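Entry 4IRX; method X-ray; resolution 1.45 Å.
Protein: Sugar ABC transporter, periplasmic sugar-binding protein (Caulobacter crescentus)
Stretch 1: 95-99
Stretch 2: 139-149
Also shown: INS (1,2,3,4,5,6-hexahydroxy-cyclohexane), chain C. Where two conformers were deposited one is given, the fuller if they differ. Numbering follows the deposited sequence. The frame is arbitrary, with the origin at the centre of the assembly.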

# COMPACT_ATOMS: atom_id res chain seq x y z
N VAL A 95 7.98 -5.70 3.78
CA VAL A 95 7.89 -4.30 3.37
C VAL A 95 6.46 -4.02 2.88
O VAL A 95 5.82 -4.87 2.26
N ASP A 96 5.98 -2.82 3.23
CA ASP A 96 4.66 -2.29 2.86
C ASP A 96 3.49 -2.90 3.62
O ASP A 96 2.64 -2.18 4.16
N ARG A 97 3.43 -4.22 3.63
CA ARG A 97 2.46 -4.95 4.46
C ARG A 97 3.20 -6.06 5.21
O ARG A 97 4.27 -6.53 4.78
N ASN A 98 2.64 -6.45 6.34
CA ASN A 98 3.36 -7.35 7.23
C ASN A 98 3.07 -8.83 7.00
O ASN A 98 2.28 -9.20 6.15
N ILE A 99 3.81 -9.67 7.70
CA ILE A 99 3.50 -11.09 7.78
C ILE A 99 3.14 -11.35 9.23
O ILE A 99 3.87 -10.94 10.14
N ASN A 139 -8.31 -1.57 -0.76
CA ASN A 139 -7.23 -2.20 -1.51
C ASN A 139 -7.07 -3.69 -1.14
O ASN A 139 -7.71 -4.16 -0.19
N ASP A 140 -6.20 -4.38 -1.88
CA ASP A 140 -5.71 -5.76 -1.58
C ASP A 140 -6.23 -6.39 -0.27
O ASP A 140 -5.61 -6.23 0.79
N PRO A 141 -7.38 -7.09 -0.32
CA PRO A 141 -8.05 -7.44 0.95
C PRO A 141 -7.27 -8.31 1.93
O PRO A 141 -7.54 -8.20 3.13
N GLY A 142 -6.36 -9.14 1.45
CA GLY A 142 -5.57 -9.98 2.35
C GLY A 142 -4.35 -9.30 2.96
O GLY A 142 -3.67 -9.86 3.80
N SER A 143 -4.07 -8.08 2.52
CA SER A 143 -2.90 -7.35 2.99
C SER A 143 -3.15 -6.67 4.35
O SER A 143 -4.19 -6.07 4.55
N SER A 144 -2.17 -6.72 5.26
CA SER A 144 -2.26 -5.94 6.50
C SER A 144 -2.53 -4.46 6.23
O SER A 144 -3.18 -3.78 7.03
N SER A 145 -2.06 -3.95 5.10
CA SER A 145 -2.25 -2.54 4.81
C SER A 145 -3.73 -2.21 4.61
O SER A 145 -4.20 -1.16 5.04
N SER A 146 -4.46 -3.11 3.95
CA SER A 146 -5.90 -2.93 3.78
C SER A 146 -6.61 -3.04 5.12
O SER A 146 -7.41 -2.19 5.50
N ILE A 147 -6.33 -4.12 5.84
CA ILE A 147 -6.95 -4.33 7.14
C ILE A 147 -6.74 -3.15 8.08
O ILE A 147 -7.69 -2.68 8.72
N GLU A 148 -5.52 -2.65 8.14
CA GLU A 148 -5.21 -1.54 9.04
C GLU A 148 -5.74 -0.18 8.56
O GLU A 148 -6.22 0.63 9.36
N ARG A 149 -5.68 0.07 7.26
CA ARG A 149 -6.27 1.29 6.72
C ARG A 149 -7.75 1.35 6.99
O ARG A 149 -8.26 2.40 7.38

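A single arginine, Arg97, ties the two stretches together and to the bound inositol at once: its NH2 reaches Asp140 OD2 at 3.0 Å in a salt bridge across the contact and donates to INS O6 at 2.9 Å, both partners lying at the edge of the guanidinium, near its plane. The side chain points toward stretch 2 and folds compactly (chi1 p, chi2 m, chi3 m), which brings its head back beside its own neighbour, so that NE donates almost linearly to Asp96 OD2 at 2.9 Å, a second salt bridge. The arginine is thus held between two carboxylates, one from each stretch, and each of these also binds the ligand. Asp96 (chi1 t) has its CA-to-CB bond sideways, but its end comes nearer; OD1 accepts from INS O1 at 2.6 Å and OD2 from INS O6 at 2.5 Å. Asp140 (chi1 m) points toward stretch 1, and its OD2 accepts from INS O5 at 2.6 Å.

Three serines, Ser143 at the N-cap and Ser144 and Ser145 in the first turn, point toward stretch 1 and lie against the arginine. Ser143 (chi1 t), the N-cap residue that closes the type I turn from Asp140, sets its OG over one face of the guanidinium; this oxygen lies 3.1 Å from Arg97 CB and makes no hydrogen bond to Arg97 NE, 3.5 Å away. Instead, Ser143 OG and Ser145 OG are hydrogen-bonded at 2.6 Å. Ser145 (p) has its OG 2.6 Å from INS O6. Ser144 (p) lies where the CA atoms of the two stretches come nearest, its CA 5.2 Å from Arg97 CA. Its OG accepts from the backbone Asn98 N at 2.8 Å and 169°, a nearly straight bond that pins the loop to the first turn of the helix, while the same OG packs 3.3 Å from Arg97 CB.

Farther along the helix, a water joins the contact. Asn98 (p) starts sideways, yet its end comes nearer, placing OD1 3.3 Å from Ser144 CB. Glu148 (chi1 m, chi2 t) points toward stretch 1, with OE2 3.5 Å from Asn98 ND2; water 1 bridges the pair, donating to Glu148 OE2 at 3.0 Å and accepting a weak bond from Asn98 ND2 at 3.4 Å.

Asn139 and Arg149 meet the other stretch chiefly through the ligand. Asn139 ND2 donates to INS O5 at 2.8 Å, and Arg149 donates from NH1 to INS O2 at 2.9 Å and from NH2 to INS O1 at 2.8 Å. Ile99 points away, and Val95 is out of reach.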

# COMPACT_ATOMS: atom_id res chain seq x y z
CB VAL A 95 8.94 -3.92 2.31
CG1 VAL A 95 8.64 -4.57 0.96
CG2 VAL A 95 9.01 -2.37 2.14
CB ASP A 96 4.39 -2.37 1.36
CG ASP A 96 3.03 -1.79 1.03
OD1 ASP A 96 2.89 -0.54 1.09
OD2 ASP A 96 2.11 -2.57 0.75
CB ARG A 97 1.26 -5.50 3.67
CG ARG A 97 1.55 -6.68 2.73
CD ARG A 97 2.29 -6.27 1.48
NE ARG A 97 1.47 -5.39 0.65
CZ ARG A 97 0.48 -5.79 -0.16
NH1 ARG A 97 0.18 -7.07 -0.32
NH2 ARG A 97 -0.24 -4.88 -0.81
CB ASN A 98 3.17 -6.94 8.71
CG ASN A 98 1.74 -7.14 9.21
OD1 ASN A 98 1.07 -8.12 8.86
ND2 ASN A 98 1.28 -6.21 10.06
CB ILE A 99 4.71 -11.94 7.37
CG1 ILE A 99 4.96 -11.80 5.87
CG2 ILE A 99 4.48 -13.40 7.77
CD1 ILE A 99 6.18 -12.50 5.38
CB ASN A 139 -5.92 -1.46 -1.22
CG ASN A 139 -5.52 -1.53 0.25
OD1 ASN A 139 -6.30 -1.16 1.13
ND2 ASN A 139 -4.28 -1.97 0.52
CB ASP A 140 -4.16 -5.77 -1.50
CG ASP A 140 -3.47 -5.61 -2.83
OD1 ASP A 140 -3.92 -6.16 -3.88
OD2 ASP A 140 -2.40 -4.97 -2.86
CB PRO A 141 -9.30 -8.20 0.49
CG PRO A 141 -9.60 -7.62 -0.85
CD PRO A 141 -8.26 -7.29 -1.49
CB SER A 143 -2.54 -6.30 1.94
OG SER A 143 -1.52 -5.44 2.39
CB SER A 144 -0.99 -6.07 7.35
OG SER A 144 0.08 -5.35 6.75
CB SER A 145 -1.41 -2.10 3.62
OG SER A 145 -1.79 -2.83 2.47
CB SER A 146 -6.44 -3.96 2.81
OG SER A 146 -7.82 -3.75 2.59
CB ILE A 147 -6.43 -5.64 7.76
CG1 ILE A 147 -6.82 -6.82 6.86
CG2 ILE A 147 -6.92 -5.80 9.18
CD1 ILE A 147 -6.09 -8.11 7.17
CB GLU A 148 -3.70 -1.47 9.26
CG GLU A 148 -3.18 -2.64 10.08
CD GLU A 148 -1.68 -2.72 10.08
OE1 GLU A 148 -1.04 -1.81 9.51
OE2 GLU A 148 -1.14 -3.70 10.63
CB ARG A 149 -6.06 1.42 5.21
CG ARG A 149 -4.91 2.29 4.85
CD ARG A 149 -4.55 2.21 3.37
NE ARG A 149 -3.12 2.02 3.29
CZ ARG A 149 -2.44 1.71 2.20
NH1 ARG A 149 -3.09 1.58 1.04
NH2 ARG A 149 -1.13 1.51 2.26
C1 INS C . 0.21 -0.18 -0.83
C2 INS C . -0.29 0.82 -1.82
C3 INS C . -0.77 0.09 -3.05
C4 INS C . -1.88 -0.85 -2.70
C5 INS C . -1.40 -1.89 -1.76
C6 INS C . -0.81 -1.25 -0.51
O1 INS C . 0.63 0.46 0.34
O2 INS C . -1.32 1.57 -1.24
O3 INS C . -1.17 1.00 -4.04
O4 INS C . -2.41 -1.43 -3.84
O5 INS C . -2.44 -2.75 -1.45
O6 INS C . -0.38 -2.22 0.41
O HOH W 1 1.75 -2.86 10.52